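Local coordinates for single-stranded DNA-binding protein (Thermus aquaticus, PDB 2IHE) that probably binds single-stranded DNA and recruits partner proteins to it during DNA replication, recombination and repair, at residues 9-14 against 75-80; 54-59 against 99-104. All coordinates share one frame; numbering follows the deposited sequence.

Contact 1 (9-14 against 75-80)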
loop_
_atom_site.group_PDB
_atom_site.type_symbol
_atom_site.label_atom_id
_atom_site.label_comp_id
_atom_site.label_asym_id
_atom_site.label_seq_id
_atom_site.Cartn_x
_atom_site.Cartn_y
_atom_site.Cartn_z
ATOM N N PHE A 9 -5.060 -2.020 3.533
ATOM C CA PHE A 9 -5.904 -1.091 2.778
ATOM C C PHE A 9 -7.104 -1.855 2.254
ATOM O O PHE A 9 -6.943 -2.866 1.567
ATOM C CB PHE A 9 -5.167 -0.506 1.591
ATOM C CG PHE A 9 -4.116 0.468 1.963
ATOM C CD1 PHE A 9 -2.781 0.194 1.707
ATOM C CD2 PHE A 9 -4.456 1.678 2.546
ATOM C CE1 PHE A 9 -1.786 1.117 2.018
ATOM C CE2 PHE A 9 -3.468 2.613 2.863
ATOM C CZ PHE A 9 -2.128 2.328 2.597
ATOM N N LEU A 10 -8.302 -1.375 2.571
ATOM C CA LEU A 10 -9.522 -2.026 2.109
ATOM C C LEU A 10 -10.533 -1.042 1.554
ATOM O O LEU A 10 -10.520 0.132 1.883
ATOM C CB LEU A 10 -10.212 -2.773 3.253
ATOM C CG LEU A 10 -9.551 -3.881 4.056
ATOM C CD1 LEU A 10 -10.475 -4.258 5.207
ATOM C CD2 LEU A 10 -9.276 -5.073 3.173
ATOM N N ILE A 11 -11.406 -1.549 0.698
ATOM C CA ILE A 11 -12.517 -0.787 0.135
ATOM C C ILE A 11 -13.601 -1.847 -0.011
ATOM O O ILE A 11 -13.464 -2.787 -0.799
ATOM C CB ILE A 11 -12.222 -0.165 -1.249
ATOM C CG1 ILE A 11 -11.199 0.961 -1.126
ATOM C CG2 ILE A 11 -13.488 0.444 -1.818
ATOM C CD1 ILE A 11 -10.845 1.616 -2.439
ATOM N N GLY A 12 -14.648 -1.713 0.799
ATOM C CA GLY A 12 -15.754 -2.653 0.782
ATOM C C GLY A 12 -17.034 -1.929 1.129
ATOM O O GLY A 12 -17.010 -0.722 1.387
ATOM N N THR A 13 -18.144 -2.665 1.142
ATOM C CA THR A 13 -19.461 -2.090 1.433
ATOM C C THR A 13 -19.965 -2.545 2.796
ATOM O O THR A 13 -19.814 -3.715 3.157
ATOM C CB THR A 13 -20.518 -2.496 0.351
ATOM O OG1 THR A 13 -20.879 -3.872 0.509
ATOM C CG2 THR A 13 -19.942 -2.325 -1.043
ATOM N N LEU A 14 -20.547 -1.615 3.556
ATOM C CA LEU A 14 -21.079 -1.931 4.880
ATOM C C LEU A 14 -22.240 -2.873 4.711
ATOM O O LEU A 14 -23.126 -2.627 3.905
ATOM C CB LEU A 14 -21.553 -0.669 5.594
ATOM C CG LEU A 14 -20.469 0.119 6.313
ATOM C CD1 LEU A 14 -21.053 1.394 6.890
ATOM C CD2 LEU A 14 -19.884 -0.750 7.414
ATOM N N LEU A 75 -20.157 2.395 0.803
ATOM C CA LEU A 75 -18.837 1.981 0.355
ATOM C C LEU A 75 -17.853 2.727 1.241
ATOM O O LEU A 75 -17.942 3.950 1.363
ATOM C CB LEU A 75 -18.642 2.402 -1.093
ATOM C CG LEU A 75 -17.460 1.795 -1.822
ATOM C CD1 LEU A 75 -17.686 0.296 -1.920
ATOM C CD2 LEU A 75 -17.325 2.427 -3.194
ATOM N N ILE A 76 -16.914 2.006 1.849
ATOM C CA ILE A 76 -15.952 2.639 2.746
ATOM C C ILE A 76 -14.489 2.317 2.429
ATOM O O ILE A 76 -14.174 1.194 2.057
ATOM C CB ILE A 76 -16.198 2.192 4.197
ATOM C CG1 ILE A 76 -17.682 2.349 4.574
ATOM C CG2 ILE A 76 -15.285 2.969 5.125
ATOM C CD1 ILE A 76 -18.161 3.778 4.777
ATOM N N PHE A 77 -13.605 3.307 2.564
ATOM C CA PHE A 77 -12.170 3.095 2.376
ATOM C C PHE A 77 -11.530 3.017 3.767
ATOM O O PHE A 77 -11.760 3.877 4.609
ATOM C CB PHE A 77 -11.516 4.240 1.602
ATOM C CG PHE A 77 -9.990 4.222 1.650
ATOM C CD1 PHE A 77 -9.265 3.149 1.120
ATOM C CD2 PHE A 77 -9.282 5.273 2.241
ATOM C CE1 PHE A 77 -7.858 3.125 1.182
ATOM C CE2 PHE A 77 -7.886 5.261 2.305
ATOM C CZ PHE A 77 -7.171 4.185 1.776
ATOM N N VAL A 78 -10.731 1.984 3.995
ATOM C CA VAL A 78 -10.055 1.777 5.270
ATOM C C VAL A 78 -8.538 1.788 5.133
ATOM O O VAL A 78 -7.995 1.209 4.205
ATOM C CB VAL A 78 -10.427 0.417 5.870
ATOM C CG1 VAL A 78 -9.693 0.209 7.182
ATOM C CG2 VAL A 78 -11.927 0.326 6.052
ATOM N N GLU A 79 -7.863 2.462 6.053
ATOM C CA GLU A 79 -6.402 2.483 6.094
ATOM C C GLU A 79 -6.144 1.981 7.504
ATOM O O GLU A 79 -6.565 2.623 8.452
ATOM C CB GLU A 79 -5.859 3.897 5.980
ATOM C CG GLU A 79 -4.341 3.929 6.009
ATOM C CD GLU A 79 -3.768 5.302 6.328
ATOM O OE1 GLU A 79 -4.331 6.322 5.873
ATOM O OE2 GLU A 79 -2.732 5.355 7.020
ATOM N N GLY A 80 -5.490 0.839 7.665
ATOM C CA GLY A 80 -5.271 0.350 9.014
ATOM C C GLY A 80 -4.160 -0.660 9.188
ATOM O O GLY A 80 -3.148 -0.601 8.494
#

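Contact 2 (54-59 against 99-104)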
loop_
_atom_site.group_PDB
_atom_site.type_symbol
_atom_site.label_atom_id
_atom_site.label_comp_id
_atom_site.label_asym_id
_atom_site.label_seq_id
_atom_site.Cartn_x
_atom_site.Cartn_y
_atom_site.Cartn_z
ATOM N N HIS A 54 -14.965 -8.791 6.441
ATOM C CA HIS A 54 -14.064 -8.419 7.530
ATOM C C HIS A 54 -14.641 -7.363 8.462
ATOM O O HIS A 54 -15.126 -6.326 8.013
ATOM C CB HIS A 54 -12.740 -7.879 6.970
ATOM C CG HIS A 54 -11.925 -8.901 6.245
ATOM N ND1 HIS A 54 -11.498 -10.071 6.838
ATOM C CD2 HIS A 54 -11.465 -8.934 4.974
ATOM C CE1 HIS A 54 -10.813 -10.779 5.960
ATOM N NE2 HIS A 54 -10.777 -10.111 4.822
ATOM N N ARG A 55 -14.578 -7.627 9.760
ATOM C CA ARG A 55 -15.044 -6.665 10.744
ATOM C C ARG A 55 -13.839 -5.776 11.059
ATOM O O ARG A 55 -12.773 -6.276 11.409
ATOM C CB ARG A 55 -15.490 -7.375 12.017
ATOM C CG ARG A 55 -16.220 -6.489 12.999
ATOM C CD ARG A 55 -15.993 -6.993 14.393
ATOM N NE ARG A 55 -14.637 -6.682 14.816
ATOM C CZ ARG A 55 -13.956 -7.379 15.717
ATOM N NH1 ARG A 55 -14.506 -8.440 16.292
ATOM N NH2 ARG A 55 -12.726 -7.010 16.052
ATOM N N VAL A 56 -13.995 -4.465 10.917
ATOM C CA VAL A 56 -12.901 -3.548 11.204
ATOM C C VAL A 56 -13.286 -2.713 12.411
ATOM O O VAL A 56 -14.424 -2.256 12.525
ATOM C CB VAL A 56 -12.596 -2.600 10.007
ATOM C CG1 VAL A 56 -12.626 -3.379 8.710
ATOM C CG2 VAL A 56 -13.570 -1.441 9.976
ATOM N N ARG A 57 -12.334 -2.515 13.312
ATOM C CA ARG A 57 -12.598 -1.741 14.510
ATOM C C ARG A 57 -11.978 -0.348 14.511
ATOM O O ARG A 57 -10.790 -0.174 14.239
ATOM C CB ARG A 57 -12.120 -2.507 15.735
ATOM C CG ARG A 57 -12.232 -1.695 17.008
ATOM C CD ARG A 57 -12.084 -2.560 18.245
ATOM N NE ARG A 57 -13.162 -3.530 18.361
ATOM C CZ ARG A 57 -13.423 -4.216 19.467
ATOM N NH1 ARG A 57 -12.680 -4.039 20.553
ATOM N NH2 ARG A 57 -14.435 -5.071 19.489
ATOM N N LEU A 58 -12.804 0.643 14.819
ATOM C CA LEU A 58 -12.372 2.030 14.890
ATOM C C LEU A 58 -12.563 2.456 16.351
ATOM O O LEU A 58 -13.598 2.173 16.950
ATOM C CB LEU A 58 -13.230 2.875 13.942
ATOM C CG LEU A 58 -12.818 4.310 13.607
ATOM C CD1 LEU A 58 -11.375 4.363 13.101
ATOM C CD2 LEU A 58 -13.790 4.843 12.570
ATOM N N LEU A 59 -11.556 3.100 16.929
ATOM C CA LEU A 59 -11.634 3.527 18.321
ATOM C C LEU A 59 -11.402 5.012 18.436
ATOM O O LEU A 59 -10.778 5.615 17.571
ATOM C CB LEU A 59 -10.564 2.843 19.167
ATOM C CG LEU A 59 -10.486 1.326 19.279
ATOM C CD1 LEU A 59 -9.318 0.943 20.177
ATOM C CD2 LEU A 59 -11.788 0.796 19.830
ATOM N N VAL A 99 -8.744 -6.471 12.018
ATOM C CA VAL A 99 -8.277 -5.282 11.334
ATOM C C VAL A 99 -8.636 -4.102 12.229
ATOM O O VAL A 99 -9.768 -3.979 12.702
ATOM C CB VAL A 99 -8.956 -5.086 9.962
ATOM C CG1 VAL A 99 -8.423 -3.827 9.296
ATOM C CG2 VAL A 99 -8.703 -6.280 9.082
ATOM N N ARG A 100 -7.646 -3.254 12.477
ATOM C CA ARG A 100 -7.807 -2.061 13.295
ATOM C C ARG A 100 -7.697 -0.851 12.368
ATOM O O ARG A 100 -6.657 -0.613 11.761
ATOM C CB ARG A 100 -6.715 -2.008 14.360
ATOM C CG ARG A 100 -6.729 -0.741 15.189
ATOM C CD ARG A 100 -7.915 -0.684 16.146
ATOM N NE ARG A 100 -7.975 0.617 16.803
ATOM C CZ ARG A 100 -7.005 1.112 17.565
ATOM N NH1 ARG A 100 -5.897 0.406 17.771
ATOM N NH2 ARG A 100 -7.135 2.320 18.105
ATOM N N ALA A 101 -8.784 -0.100 12.252
ATOM C CA ALA A 101 -8.804 1.059 11.391
ATOM C C ALA A 101 -8.232 2.287 12.086
ATOM O O ALA A 101 -8.650 2.644 13.180
ATOM C CB ALA A 101 -10.234 1.334 10.918
ATOM N N GLU A 102 -7.258 2.920 11.444
ATOM C CA GLU A 102 -6.653 4.132 11.970
ATOM C C GLU A 102 -7.507 5.277 11.447
ATOM O O GLU A 102 -7.695 6.290 12.126
ATOM C CB GLU A 102 -5.216 4.282 11.464
ATOM C CG GLU A 102 -4.273 3.164 11.890
ATOM C CD GLU A 102 -3.105 3.013 10.929
ATOM O OE1 GLU A 102 -3.123 3.672 9.863
ATOM O OE2 GLU A 102 -2.179 2.230 11.232
ATOM N N PHE A 103 -8.012 5.103 10.226
ATOM C CA PHE A 103 -8.873 6.090 9.576
ATOM C C PHE A 103 -9.845 5.378 8.650
ATOM O O PHE A 103 -9.633 4.229 8.278
ATOM C CB PHE A 103 -8.079 7.060 8.692
ATOM C CG PHE A 103 -6.858 7.653 9.337
ATOM C CD1 PHE A 103 -5.603 7.095 9.113
ATOM C CD2 PHE A 103 -6.953 8.795 10.128
ATOM C CE1 PHE A 103 -4.463 7.672 9.654
ATOM C CE2 PHE A 103 -5.813 9.379 10.677
ATOM C CZ PHE A 103 -4.569 8.817 10.442
ATOM N N ILE A 104 -10.916 6.072 8.286
ATOM C CA ILE A 104 -11.886 5.548 7.328
ATOM C C ILE A 104 -12.425 6.728 6.536
ATOM O O ILE A 104 -12.423 7.866 7.010
ATOM C CB ILE A 104 -13.099 4.798 7.979
ATOM C CG1 ILE A 104 -13.951 5.764 8.803
ATOM C CG2 ILE A 104 -12.612 3.625 8.805
ATOM C CD1 ILE A 104 -15.280 5.185 9.235
HETATM O O HOH W 1 -11.153 -8.201 11.083
HETATM O O HOH W 2 -9.234 3.699 15.595
#

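Contact 1 (9-14 against 75-80)
F9 and F77 lie side by side on one face of an antiparallel strand pair, both rings pointing the same way, with F9 CD2 3.8 Å from F77 CZ. F9 reaches E79 as well: its CE2 is 3.5 Å from E79 CG, and the aliphatic part of E79, with CG anti to the backbone N (chi1 -180°), runs alongside the ring while the carboxylate plane is turned 47° from it. At an edge of F77, I11 brings CG1 close to the ring plane, 3.7 Å from F77 CD1, its chain slanting across. L75 continues the row, its CD1 resting 3.6 Å from T13 CG2 and its CG against I11 CG2. The reverse face carries I76 and, meeting CB to CB, L10 and V78. At the strand's end L14 reaches I76 CG1 with its CG; L32 and L34 pack on L14 from the neighbouring strand. Between the faces, four backbone bonds couple L10 with V78 and G12 with I76, the one from I76 N to G12 O measuring 2.8 Å. I132 and R223 of the second subunit pack on the face of F9, I11 and F77. In this OB-fold strand pair the face of L10, V78 and I76 is thus apolar and turns to the barrel interior, while that of F9, I11 and F77, largely apolar but also carrying E79 and T13, helps form the dimer interface.

Contact 2 (54-59 against 99-104)
R100 leaves its strand beside R57 and bends back over the parallel neighbour to meet L59. Its CB and CG start straight, CG anti to the backbone N (chi1 175°), but a turn at chi2 of 71° swings CD to 3.5 Å from R57 O. NE then comes 3.6 Å from L59 CG, and CZ lies 3.5 Å from L59 CD1. At the tip, NH2 approaches L59 CD1 to 3.3 Å, so the leucine methyl sits over one face of the guanidinium, offset toward its rim, the two chains crossing at about a right angle. NH1 makes a salt bridge with E83, on strand 75-86. R57 O, at the edge of the guanidinium plane, is already taken by the backbone: A101 N donates to it at 2.8 Å, and R57 N in turn donates to V99 O. On either side of these two direct bonds a water bridges the strands, one between L59 N and A101 O, the other between R55 O and V99 N, where a very short water distance leaves the detail doubtful. On the opposite face L58 sets CD2 3.7 Å from I104 CD1 and turns CD1 to A101, while V56 packs near V99 CB. This parallel pairing closes the OB barrel: one face is apolar, and the other carries R57 and R100, their charges probably balanced by D31 and E83.

Overall arrangement
The two contacts lie with centres about 9 Å apart in the first of the chain's two OB domains. Along the chain their segments alternate: 9-14, 54-59, 75-80, 99-104. The strands 75-86 and 95-107 are antiparallel neighbours, so the partner strand of contact 1 adjoins that of contact 2; E79 O probably accepts a hydrogen bond from E102 N, and E102 with F103 opposite E79 makes a classic beta bulge. Strand 29-38 pairs with both 5-14 and 50-59, completing the circuit. Contact 1, antiparallel, and contact 2, parallel, are thus two seams of one closed OB barrel, which packs against the second subunit of the homodimer.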